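Local coordinates for protein putative acetyl transferase (Pyrococcus furiosus, PDB 1VKC) that probably transfers acyl groups, most likely acetyl, as a member of the GNAT acetyltransferase family, at residues A[37-40]-A[41-45]. Residues are numbered along the deposited sequence; the frame is centred on the assembly and turned at random.
Sequences FPIS and YEEYE
Ser40 and Glu43 form a capping box at the start of helix 41-57, each side chain accepting a hydrogen from the other residue's backbone amide. Followed outward, Glu43 has its CB 3.2 Å from Ser40 OG, and CG, set anti to the carbonyl carbon (chi1 -76°), passes that oxygen at 3.0 Å. Beyond CG the chain runs extended alongside Ser40, with CD 3.3 Å from Ser40 OG and OE2 2.7 Å from Ser40 N; OE1 stands farther off, 4.0 Å from Ser40 OG. The OE2 bond is nearly straight (164°), but the amide meets OE2 from above the carboxylate plane, 39° out of it. OE2 also rests 3.5 Å from Ile39 CB. In the reciprocal half of the box, Ser40 OG takes the hydrogen of Glu43 N (2.9 Å), a first-turn amide whose i-4 carbonyl, that of Ile39, lies in the loop and is engaged by Trp102 of the second subunit. With an alanine in place of Glu43 the carboxylate is gone, and Ser40 N would probably be left without its acceptor and the end of the loop less firmly tied. The regular helical pattern begins with Tyr44 N bonding to Ser40 O, while Ile39 CD1, which lies at the edge of the Tyr44 ring near its plane, packs on Tyr44 CB at 3.7 Å. The cap thus ends the loop joining helix 20-31 to helix 41-57. Tyr44 OH bonds to Arg28 O of helix 20-31, and Tyr41 packs on Arg28 of its own chain and on Arg28 of the second subunit, placing this helix start against a neighbouring helix and the partner chain.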
loop_
_atom_site.group_PDB
_atom_site.type_symbol
_atom_site.label_atom_id
_atom_site.label_comp_id
_atom_site.label_asym_id
_atom_site.label_seq_id
_atom_site.Cartn_x
_atom_site.Cartn_y
_atom_site.Cartn_z
ATOM N N PHE A 37 12.397 2.726 -7.864
ATOM C CA PHE A 37 12.348 3.436 -9.151
ATOM C C PHE A 37 11.079 4.255 -9.285
ATOM O O PHE A 37 10.022 3.833 -8.820
ATOM C CB PHE A 37 12.462 2.462 -10.315
ATOM C CG PHE A 37 13.872 2.028 -10.599
ATOM C CD1 PHE A 37 14.529 2.461 -11.755
ATOM C CD2 PHE A 37 14.549 1.197 -9.710
ATOM C CE1 PHE A 37 15.835 2.063 -12.018
ATOM C CE2 PHE A 37 15.851 0.799 -9.962
ATOM C CZ PHE A 37 16.499 1.232 -11.121
ATOM N N PRO A 38 11.174 5.412 -9.942
ATOM C CA PRO A 38 10.037 6.329 -10.063
ATOM C C PRO A 38 8.977 5.857 -11.070
ATOM O O PRO A 38 8.851 6.422 -12.165
ATOM C CB PRO A 38 10.701 7.638 -10.504
ATOM C CG PRO A 38 11.876 7.205 -11.279
ATOM C CD PRO A 38 12.371 5.938 -10.633
ATOM N N ILE A 39 8.210 4.840 -10.676
ATOM C CA ILE A 39 7.144 4.294 -11.498
ATOM C C ILE A 39 5.782 4.701 -10.908
ATOM O O ILE A 39 5.684 4.943 -9.717
ATOM C CB ILE A 39 7.280 2.761 -11.618
ATOM C CG1 ILE A 39 7.262 2.076 -10.245
ATOM C CG2 ILE A 39 8.589 2.411 -12.355
ATOM C CD1 ILE A 39 7.023 0.578 -10.303
ATOM N N SER A 40 4.752 4.780 -11.744
ATOM C CA SER A 40 3.392 5.085 -11.260
ATOM C C SER A 40 2.826 3.891 -10.487
ATOM O O SER A 40 3.238 2.751 -10.685
ATOM C CB SER A 40 2.469 5.415 -12.426
ATOM O OG SER A 40 2.140 4.246 -13.163
ATOM N N TYR A 41 1.875 4.146 -9.604
ATOM C CA TYR A 41 1.268 3.052 -8.870
ATOM C C TYR A 41 0.531 2.111 -9.835
ATOM O O TYR A 41 0.554 0.898 -9.665
ATOM C CB TYR A 41 0.343 3.550 -7.749
ATOM C CG TYR A 41 -0.155 2.400 -6.910
ATOM C CD1 TYR A 41 0.689 1.762 -6.010
ATOM C CD2 TYR A 41 -1.452 1.918 -7.051
ATOM C CE1 TYR A 41 0.259 0.675 -5.268
ATOM C CE2 TYR A 41 -1.896 0.843 -6.306
ATOM C CZ TYR A 41 -1.024 0.229 -5.407
ATOM O OH TYR A 41 -1.440 -0.830 -4.660
ATOM N N GLU A 42 -0.102 2.666 -10.866
ATOM C CA GLU A 42 -0.752 1.852 -11.874
ATOM C C GLU A 42 0.240 0.932 -12.614
ATOM O O GLU A 42 -0.081 -0.247 -12.873
ATOM C CB GLU A 42 -1.499 2.715 -12.890
ATOM C CG GLU A 42 -2.294 1.901 -13.911
ATOM C CD GLU A 42 -3.306 0.973 -13.257
ATOM O OE1 GLU A 42 -3.207 -0.271 -13.463
ATOM O OE2 GLU A 42 -4.195 1.481 -12.518
ATOM N N GLU A 43 1.406 1.477 -12.972
ATOM C CA GLU A 43 2.523 0.679 -13.535
ATOM C C GLU A 43 2.936 -0.429 -12.553
ATOM O O GLU A 43 3.044 -1.595 -12.936
ATOM C CB GLU A 43 3.736 1.573 -13.859
ATOM C CG GLU A 43 3.582 2.412 -15.124
ATOM C CD GLU A 43 4.563 3.587 -15.234
ATOM O OE1 GLU A 43 4.623 4.194 -16.322
ATOM O OE2 GLU A 43 5.274 3.919 -14.259
ATOM N N TYR A 44 3.150 -0.056 -11.286
ATOM C CA TYR A 44 3.549 -1.024 -10.263
ATOM C C TYR A 44 2.535 -2.173 -10.184
ATOM O O TYR A 44 2.888 -3.338 -10.274
ATOM C CB TYR A 44 3.716 -0.353 -8.894
ATOM C CG TYR A 44 3.733 -1.348 -7.759
ATOM C CD1 TYR A 44 2.636 -1.489 -6.901
ATOM C CD2 TYR A 44 4.823 -2.206 -7.580
ATOM C CE1 TYR A 44 2.649 -2.427 -5.865
ATOM C CE2 TYR A 44 4.844 -3.129 -6.560
ATOM C CZ TYR A 44 3.760 -3.243 -5.707
ATOM O OH TYR A 44 3.810 -4.169 -4.713
ATOM N N GLU A 45 1.263 -1.824 -10.033
ATOM C CA GLU A 45 0.187 -2.810 -9.954
ATOM C C GLU A 45 0.194 -3.828 -11.108
ATOM O O GLU A 45 0.045 -5.036 -10.878
ATOM C CB GLU A 45 -1.145 -2.070 -9.929
ATOM C CG GLU A 45 -2.264 -2.769 -9.212
ATOM C CD GLU A 45 -3.059 -1.809 -8.337
ATOM O OE1 GLU A 45 -3.363 -2.183 -7.191
ATOM O OE2 GLU A 45 -3.354 -0.667 -8.795
#